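Local coordinates for protein glucosidase 2 subunit beta (PDB 4XQM) that recognises the mannose residues of N-glycans through its lectin (MRH) domain, as the non-catalytic subunit of the endoplasmic reticulum enzyme that trims glucose from immature glycoproteins, at residues 7-20 with 67-79. Residues are numbered along the deposited sequence; the frame is centred on the assembly and turned at random.
With MAN (alpha-D-mannopyranose), chain B.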
ATOM      1  N   MET A   7       2.719  11.314  -1.623  1.00 13.93           N
ATOM      2  CA  MET A   7       3.433  11.082  -0.372  1.00 14.54           C
ATOM      3  C   MET A   7       3.884   9.619  -0.297  1.00 13.03           C
ATOM      4  O   MET A   7       3.077   8.696  -0.472  1.00 10.97           O
ATOM      5  CB  MET A   7       2.527  11.420   0.802  1.00 18.43           C
ATOM      6  CG  MET A   7       3.166  11.295   2.166  1.00 18.70           C
ATOM      7  SD  MET A   7       2.015  11.853   3.445  1.00 19.89           S
ATOM      8  CE  MET A   7       1.698  13.534   2.938  1.00 23.85           C
ATOM      9  N   GLU A   8       5.180   9.418  -0.064  1.00 13.49           N
ATOM     10  CA  GLU A   8       5.787   8.082  -0.104  1.00 12.21           C
ATOM     11  C   GLU A   8       6.247   7.595   1.271  1.00 14.40           C
ATOM     12  O   GLU A   8       6.895   8.333   2.019  1.00 14.78           O
ATOM     13  CB  GLU A   8       6.988   8.096  -1.058  1.00 15.17           C
ATOM     14  CG  GLU A   8       7.884   6.864  -0.991  1.00 24.30           C
ATOM     15  CD  GLU A   8       9.133   7.016  -1.839  1.00 29.01           C
ATOM     16  OE1 GLU A   8       9.001   7.213  -3.066  1.00 31.16           O
ATOM     17  OE2 GLU A   8      10.248   6.955  -1.269  1.00 31.53           O
ATOM     18  N   THR A   9       5.927   6.340   1.589  1.00 11.06           N
ATOM     19  CA  THR A   9       6.444   5.691   2.795  1.00 13.05           C
ATOM     20  C   THR A   9       7.099   4.372   2.379  1.00 13.62           C
ATOM     21  O   THR A   9       6.534   3.626   1.572  1.00 13.28           O
ATOM     22  CB  THR A   9       5.315   5.398   3.795  1.00 11.16           C
ATOM     23  OG1 THR A   9       4.602   6.614   4.080  1.00 11.98           O
ATOM     24  CG2 THR A   9       5.870   4.836   5.099  1.00 12.90           C
ATOM     25  N   LYS A  10       8.287   4.094   2.912  1.00 12.92           N
ATOM     26  CA  LYS A  10       9.011   2.871   2.578  1.00 13.42           C
ATOM     27  C   LYS A  10       9.366   2.097   3.840  1.00 12.93           C
ATOM     28  O   LYS A  10       9.634   2.682   4.902  1.00 13.98           O
ATOM     29  CB  LYS A  10      10.302   3.192   1.812  1.00 16.33           C
ATOM     30  CG  LYS A  10      10.110   3.782   0.419  1.00 21.88           C
ATOM     31  CD  LYS A  10      11.478   4.009  -0.244  1.00 25.83           C
ATOM     32  CE  LYS A  10      12.476   4.571   0.769  1.00 30.06           C
ATOM     33  NZ  LYS A  10      13.817   4.869   0.188  1.00 40.76           N
ATOM     34  N   ARG A  11       9.370   0.776   3.726  1.00 10.69           N
ATOM     35  CA  ARG A  11       9.889  -0.072   4.799  1.00 10.62           C
ATOM     36  C   ARG A  11      10.380  -1.383   4.225  1.00 10.02           C
ATOM     37  O   ARG A  11       9.719  -1.992   3.361  1.00 10.22           O
ATOM     38  CB  ARG A  11       8.821  -0.349   5.867  1.00  9.66           C
ATOM     39  CG  ARG A  11       9.351  -1.198   7.026  1.00  9.99           C
ATOM     40  CD  ARG A  11       8.334  -1.379   8.126  1.00 12.41           C
ATOM     41  NE  ARG A  11       8.785  -2.383   9.100  1.00 13.52           N
ATOM     42  CZ  ARG A  11       7.993  -2.995   9.971  1.00 15.18           C
ATOM     43  NH1 ARG A  11       6.702  -2.703  10.002  1.00 12.03           N
ATOM     44  NH2 ARG A  11       8.494  -3.914  10.799  1.00 12.97           N
ATOM     45  N   GLU A  12      11.536  -1.827   4.705  1.00 12.48           N
ATOM     46  CA  GLU A  12      12.001  -3.163   4.363  1.00 12.60           C
ATOM     47  C   GLU A  12      11.364  -4.191   5.286  1.00 12.79           C
ATOM     48  O   GLU A  12      11.474  -4.089   6.507  1.00 13.15           O
ATOM     49  CB  GLU A  12      13.524  -3.266   4.421  1.00 15.64           C
ATOM     50  CG  GLU A  12      14.032  -4.645   4.002  1.00 17.37           C
ATOM     51  CD  GLU A  12      14.204  -5.601   5.184  1.00 24.22           C
ATOM     52  OE1 GLU A  12      14.916  -5.228   6.143  1.00 24.91           O
ATOM     53  OE2 GLU A  12      13.625  -6.720   5.158  1.00 22.18           O
ATOM     54  N   ILE A  13      10.678  -5.162   4.683  1.00 11.40           N
ATOM     55  CA  ILE A  13      10.089  -6.283   5.404  1.00 11.82           C
ATOM     56  C   ILE A  13      10.432  -7.595   4.686  1.00 12.84           C
ATOM     57  O   ILE A  13      10.131  -7.755   3.501  1.00 11.68           O
ATOM     58  CB  ILE A  13       8.548  -6.146   5.493  1.00 11.67           C
ATOM     59  CG1 ILE A  13       8.175  -4.890   6.294  1.00 14.00           C
ATOM     60  CG2 ILE A  13       7.923  -7.397   6.121  1.00 13.10           C
ATOM     61  CD1 ILE A  13       6.674  -4.518   6.190  1.00 13.01           C
ATOM     62  N   GLY A  14      11.057  -8.522   5.409  1.00 12.37           N
ATOM     63  CA  GLY A  14      11.366  -9.832   4.856  1.00 15.22           C
ATOM     64  C   GLY A  14      12.254  -9.794   3.619  1.00 13.65           C
ATOM     65  O   GLY A  14      12.185 -10.705   2.783  1.00 14.52           O
ATOM     66  N   GLY A  15      13.078  -8.753   3.497  1.00 14.10           N
ATOM     67  CA  GLY A  15      13.972  -8.630   2.354  1.00 14.26           C
ATOM     68  C   GLY A  15      13.417  -7.735   1.262  1.00 13.56           C
ATOM     69  O   GLY A  15      14.184  -7.227   0.430  1.00 14.86           O
ATOM     70  N   TYR A  16      12.101  -7.526   1.266  1.00 13.63           N
ATOM     71  CA  TYR A  16      11.464  -6.665   0.271  1.00 11.52           C
ATOM     72  C   TYR A  16      11.442  -5.215   0.712  1.00 14.47           C
ATOM     73  O   TYR A  16      11.179  -4.911   1.879  1.00 14.85           O
ATOM     74  CB  TYR A  16       9.997  -7.047   0.064  1.00 12.59           C
ATOM     75  CG  TYR A  16       9.703  -8.485  -0.287  1.00 13.53           C
ATOM     76  CD1 TYR A  16       9.960  -8.985  -1.557  1.00 12.82           C
ATOM     77  CD2 TYR A  16       9.111  -9.332   0.643  1.00 12.20           C
ATOM     78  CE1 TYR A  16       9.648 -10.300  -1.881  1.00 12.45           C
ATOM     79  CE2 TYR A  16       8.799 -10.641   0.328  1.00 12.88           C
ATOM     80  CZ  TYR A  16       9.072 -11.119  -0.933  1.00 15.36           C
ATOM     81  OH  TYR A  16       8.766 -12.424  -1.237  1.00 15.31           O
ATOM     82  N   THR A  17      11.680  -4.311  -0.228  1.00 13.11           N
ATOM     83  CA  THR A  17      11.427  -2.902   0.037  1.00 11.82           C
ATOM     84  C   THR A  17      10.001  -2.573  -0.399  1.00 12.84           C
ATOM     85  O   THR A  17       9.695  -2.518  -1.595  1.00 12.57           O
ATOM     86  CB  THR A  17      12.417  -1.975  -0.690  1.00 14.78           C
ATOM     87  OG1 THR A  17      13.753  -2.237  -0.237  1.00 17.18           O
ATOM     88  CG2 THR A  17      12.077  -0.540  -0.378  1.00 12.61           C
ATOM     89  N   TYR A  18       9.121  -2.365   0.575  1.00 11.78           N
ATOM     90  CA  TYR A  18       7.754  -1.963   0.266  1.00 11.77           C
ATOM     91  C   TYR A  18       7.687  -0.453   0.177  1.00 12.25           C
ATOM     92  O   TYR A  18       8.269   0.251   1.005  1.00 11.76           O
ATOM     93  CB  TYR A  18       6.787  -2.480   1.333  1.00 10.23           C
ATOM     94  CG  TYR A  18       6.502  -3.963   1.222  1.00  9.33           C
ATOM     95  CD1 TYR A  18       5.566  -4.448   0.310  1.00  9.44           C
ATOM     96  CD2 TYR A  18       7.169  -4.880   2.025  1.00 11.52           C
ATOM     97  CE1 TYR A  18       5.308  -5.816   0.199  1.00 11.02           C
ATOM     98  CE2 TYR A  18       6.913  -6.250   1.930  1.00 10.38           C
ATOM     99  CZ  TYR A  18       5.978  -6.709   1.026  1.00 10.07           C
ATOM    100  OH  TYR A  18       5.725  -8.058   0.924  1.00 13.27           O
ATOM    101  N   LYS A  19       6.982   0.039  -0.834  1.00 11.82           N
ATOM    102  CA  LYS A  19       6.850   1.466  -1.055  1.00 13.88           C
ATOM    103  C   LYS A  19       5.400   1.776  -1.348  1.00 13.76           C
ATOM    104  O   LYS A  19       4.834   1.273  -2.330  1.00 15.85           O
ATOM    105  CB  LYS A  19       7.729   1.895  -2.222  1.00 14.37           C
ATOM    106  CG  LYS A  19       7.627   3.350  -2.607  1.00 22.13           C
ATOM    107  CD  LYS A  19       8.600   3.614  -3.759  1.00 29.42           C
ATOM    108  CE  LYS A  19       9.964   2.954  -3.496  1.00 30.26           C
ATOM    109  NZ  LYS A  19      10.881   3.001  -4.678  1.00 41.86           N
ATOM    110  N   VAL A  20       4.787   2.571  -0.474  1.00 10.07           N
ATOM    111  CA  VAL A  20       3.417   3.022  -0.676  1.00 11.63           C
ATOM    112  C   VAL A  20       3.452   4.492  -1.047  1.00 11.24           C
ATOM    113  O   VAL A  20       4.030   5.303  -0.319  1.00 11.91           O
ATOM    114  CB  VAL A  20       2.552   2.865   0.597  1.00  9.12           C
ATOM    115  CG1 VAL A  20       1.159   3.465   0.380  1.00 10.63           C
ATOM    116  CG2 VAL A  20       2.446   1.384   0.988  1.00 10.99           C
ATOM    117  N   GLY A  67      -1.584   9.058  12.729  1.00 11.14           N
ATOM    118  CA  GLY A  67      -0.406   8.993  13.572  1.00 11.97           C
ATOM    119  C   GLY A  67       0.496  10.168  13.272  1.00 11.92           C
ATOM    120  O   GLY A  67       0.281  10.894  12.301  1.00 13.17           O
ATOM    121  N   VAL A  68       1.536  10.338  14.078  1.00 12.50           N
ATOM    122  CA  VAL A  68       2.383  11.525  13.960  1.00 12.72           C
ATOM    123  C   VAL A  68       3.393  11.453  12.812  1.00 15.03           C
ATOM    124  O   VAL A  68       3.846  12.482  12.318  1.00 18.82           O
ATOM    125  CB  VAL A  68       3.100  11.839  15.297  1.00 16.91           C
ATOM    126  CG1 VAL A  68       2.075  12.200  16.357  1.00 19.29           C
ATOM    127  CG2 VAL A  68       3.923  10.647  15.755  1.00 19.16           C
ATOM    128  N   GLU A  69       3.739  10.244  12.384  1.00 13.22           N
ATOM    129  CA  GLU A  69       4.740  10.043  11.340  1.00 15.61           C
ATOM    130  C   GLU A  69       4.272   8.959  10.371  1.00 15.44           C
ATOM    131  O   GLU A  69       3.557   8.031  10.776  1.00 14.07           O
ATOM    132  CB  GLU A  69       6.070   9.633  11.980  1.00 19.20           C
ATOM    133  CG  GLU A  69       7.161   9.220  11.001  1.00 27.65           C
ATOM    134  CD  GLU A  69       8.564   9.389  11.575  1.00 39.28           C
ATOM    135  OE1 GLU A  69       8.728   9.283  12.814  1.00 38.18           O
ATOM    136  OE2 GLU A  69       9.501   9.633  10.778  1.00 39.87           O
ATOM    137  N   ASN A  70       4.653   9.080   9.103  1.00 14.28           N
ATOM    138  CA  ASN A  70       4.391   8.023   8.118  1.00 12.60           C
ATOM    139  C   ASN A  70       5.120   6.726   8.468  1.00 13.75           C
ATOM    140  O   ASN A  70       6.332   6.729   8.696  1.00 15.39           O
ATOM    141  CB  ASN A  70       4.840   8.460   6.723  1.00 11.87           C
ATOM    142  CG  ASN A  70       3.988   9.557   6.150  1.00 14.60           C
ATOM    143  OD1 ASN A  70       2.827   9.730   6.535  1.00 13.54           O
ATOM    144  ND2 ASN A  70       4.549  10.297   5.198  1.00 16.77           N
ATOM    145  N   GLU A  71       4.378   5.624   8.495  1.00 11.54           N
ATOM    146  CA  GLU A  71       4.930   4.333   8.887  1.00 13.20           C
ATOM    147  C   GLU A  71       4.137   3.194   8.245  1.00 12.37           C
ATOM    148  O   GLU A  71       2.903   3.220   8.233  1.00 11.45           O
ATOM    149  CB  GLU A  71       4.871   4.206  10.415  1.00 16.53           C
ATOM    150  CG  GLU A  71       5.156   2.808  10.953  1.00 24.55           C
ATOM    151  CD  GLU A  71       4.927   2.697  12.462  1.00 26.47           C
ATOM    152  OE1 GLU A  71       5.203   1.611  13.022  1.00 33.62           O
ATOM    153  OE2 GLU A  71       4.468   3.685  13.083  1.00 27.02           O
ATOM    154  N   ILE A  72       4.846   2.210   7.688  1.00 10.64           N
ATOM    155  CA  ILE A  72       4.202   0.959   7.306  1.00  9.81           C
ATOM    156  C   ILE A  72       4.264   0.059   8.538  1.00 11.74           C
ATOM    157  O   ILE A  72       5.346  -0.347   8.965  1.00 11.12           O
ATOM    158  CB  ILE A  72       4.897   0.305   6.092  1.00  9.95           C
ATOM    159  CG1 ILE A  72       4.660   1.149   4.829  1.00 11.60           C
ATOM    160  CG2 ILE A  72       4.406  -1.130   5.869  1.00 10.78           C
ATOM    161  CD1 ILE A  72       5.473   0.674   3.610  1.00 13.88           C
ATOM    162  N   VAL A  73       3.099  -0.198   9.129  1.00 11.10           N
ATOM    163  CA  VAL A  73       2.994  -0.948  10.384  1.00 11.72           C
ATOM    164  C   VAL A  73       3.161  -2.435  10.123  1.00 12.33           C
ATOM    165  O   VAL A  73       3.894  -3.109  10.839  1.00 10.80           O
ATOM    166  CB  VAL A  73       1.646  -0.660  11.088  1.00 11.54           C
ATOM    167  CG1 VAL A  73       1.445  -1.578  12.290  1.00 16.49           C
ATOM    168  CG2 VAL A  73       1.614   0.799  11.528  1.00 14.74           C
ATOM    169  N   SER A  74       2.492  -2.944   9.087  1.00 11.45           N
ATOM    170  CA  SER A  74       2.598  -4.356   8.725  1.00 10.69           C
ATOM    171  C   SER A  74       2.202  -4.604   7.279  1.00 11.32           C
ATOM    172  O   SER A  74       1.416  -3.845   6.703  1.00 11.43           O
ATOM    173  CB  SER A  74       1.732  -5.223   9.650  1.00 11.82           C
ATOM    174  OG  SER A  74       0.356  -4.881   9.547  1.00 13.11           O
ATOM    175  N   VAL A  75       2.759  -5.670   6.707  1.00 10.64           N
ATOM    176  CA  VAL A  75       2.281  -6.215   5.448  1.00 11.06           C
ATOM    177  C   VAL A  75       1.889  -7.666   5.672  1.00 12.80           C
ATOM    178  O   VAL A  75       2.687  -8.448   6.193  1.00 14.33           O
ATOM    179  CB  VAL A  75       3.353  -6.139   4.341  1.00 12.49           C
ATOM    180  CG1 VAL A  75       2.859  -6.850   3.084  1.00 13.28           C
ATOM    181  CG2 VAL A  75       3.720  -4.689   4.034  1.00 11.67           C
ATOM    182  N   LEU A  76       0.657  -8.020   5.315  1.00 12.78           N
ATOM    183  CA  LEU A  76       0.199  -9.407   5.410  1.00 11.21           C
ATOM    184  C   LEU A  76      -0.155  -9.920   4.020  1.00 12.75           C
ATOM    185  O   LEU A  76      -0.909  -9.279   3.282  1.00 16.07           O
ATOM    186  CB  LEU A  76      -1.026  -9.509   6.326  1.00 15.55           C
ATOM    187  CG  LEU A  76      -1.480 -10.922   6.688  1.00 21.88           C
ATOM    188  CD1 LEU A  76      -0.470 -11.555   7.637  1.00 25.35           C
ATOM    189  CD2 LEU A  76      -2.876 -10.929   7.314  1.00 27.17           C
ATOM    190  N   GLU A  77       0.406 -11.070   3.658  1.00 13.73           N
ATOM    191  CA  GLU A  77       0.032 -11.731   2.417  1.00 13.32           C
ATOM    192  C   GLU A  77      -0.604 -13.056   2.793  1.00 17.90           C
ATOM    193  O   GLU A  77      -0.010 -14.111   2.618  1.00 19.85           O
ATOM    194  CB  GLU A  77       1.249 -11.938   1.513  1.00 13.97           C
ATOM    195  CG  GLU A  77       0.882 -12.418   0.108  1.00 13.57           C
ATOM    196  CD  GLU A  77       2.087 -12.598  -0.818  1.00 16.11           C
ATOM    197  OE1 GLU A  77       3.241 -12.319  -0.407  1.00 14.53           O
ATOM    198  OE2 GLU A  77       1.871 -13.013  -1.977  1.00 14.18           O
ATOM    199  N   ALA A  78      -1.813 -12.982   3.338  1.00 22.33           N
ATOM    200  CA  ALA A  78      -2.541 -14.172   3.760  1.00 26.04           C
ATOM    201  C   ALA A  78      -2.922 -15.050   2.561  1.00 29.19           C
ATOM    202  O   ALA A  78      -2.802 -16.278   2.616  1.00 26.81           O
ATOM    203  CB  ALA A  78      -3.773 -13.780   4.553  1.00 29.13           C
ATOM    204  N   GLN A  79      -3.378 -14.420   1.481  1.00 19.49           N
ATOM    205  CA  GLN A  79      -3.642 -15.143   0.241  1.00 19.18           C
ATOM    206  C   GLN A  79      -2.577 -14.721  -0.753  1.00 18.27           C
ATOM    207  O   GLN A  79      -2.183 -13.555  -0.763  1.00 18.18           O
ATOM    208  CB  GLN A  79      -5.032 -14.807  -0.313  1.00 19.72           C
ATOM    209  CG  GLN A  79      -6.197 -15.389   0.479  1.00 30.13           C
ATOM    210  CD  GLN A  79      -6.370 -14.748   1.847  1.00 35.59           C
ATOM    211  OE1 GLN A  79      -6.712 -13.567   1.958  1.00 40.10           O
ATOM    212  NE2 GLN A  79      -6.131 -15.529   2.898  1.00 35.12           N
TER
HETATM  213  C1  MAN B 501       7.064 -12.726  -4.917  1.00 25.34           C
HETATM  214  C2  MAN B 501       6.419 -11.747  -4.130  1.00 14.79           C
HETATM  215  C3  MAN B 501       5.478 -12.522  -3.196  1.00 16.21           C
HETATM  216  C4  MAN B 501       4.582 -13.498  -4.015  1.00 14.16           C
HETATM  217  C5  MAN B 501       5.476 -14.440  -4.837  1.00 18.08           C
HETATM  218  C6  MAN B 501       4.702 -15.308  -5.803  1.00 16.92           C
HETATM  219  O1  MAN B 501       7.622 -13.424  -3.844  1.00 26.58           O
HETATM  220  O2  MAN B 501       5.681 -10.932  -4.966  1.00 18.59           O
HETATM  221  O3  MAN B 501       4.723 -11.639  -2.410  1.00 14.74           O
HETATM  222  O4  MAN B 501       3.802 -14.281  -3.156  1.00 16.84           O
HETATM  223  O5  MAN B 501       6.315 -13.620  -5.637  1.00 21.43           O
HETATM  224  O6  MAN B 501       5.589 -16.333  -6.264  1.00 19.05           O
HETATM  225  O   HOH W   1       7.195   9.459   4.321  1.00 21.97           O
HETATM  226  O   HOH W   2       7.764   2.573   7.664  1.00 17.12           O
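Ile72 packs against the hairpin of strands 8-13 and 16-20. Its CD1 lies 4.1 Å from Tyr18 CB and meets Val20 CG2. Its CG1 touches Thr9 CG2, and its CG2 faces Ile13 CD1. Val75 CG2 sits over the centre of one face of the Tyr18 ring, 3.9 Å from the centroid, a CH-pi contact. Val75 CG1 points anti to the backbone N (chi1 174°) and reaches the phenol end, 3.7 Å from Tyr18 CZ. The Tyr18 hydroxyl is hydrogen-bonded to Gln28. Ile13 CD1 closes the group at 3.7 Å from Val75 CG2.

The extended Arg11 chain brings NH1 to a 2.9 Å hydrogen bond with Ile72 O, near the guanidinium plane. The same NH1 makes a weak hydrogen bond to Val73 O. Ile13 CG1 lies against one guanidinium face, toward its rim. Val73 and Ser74 form a classic beta bulge opposite Lys86. Asn70 ND2 gives a weak hydrogen bond to Met7 SD, while its OD1 is hydrogen-bonded to Ser89. No direct backbone hydrogen bond joins the segments. One water links Glu8 O to Asn70 ND2, and another links Ile72 N to Lys10 O, weakly at the latter.

The sugar lies beyond the hairpin turn. Mannose O3 donates to Glu77 OE1 and O4 to OE2, both at 2.6 Å. Cys81 N also hydrogen-bonds OE2, and Tyr16 OH hydrogen-bonds mannose O1. Tyr16 and Glu77 form part of the mannose pocket, which Gln28, Cys52, Arg58, Cys81 and Tyr83 complete. In this all-beta MRH lectin fold the outermost strands of the sheet, 8-13 and 71-77, pack through side chains and waters, axes 6.3 Å apart at 45°.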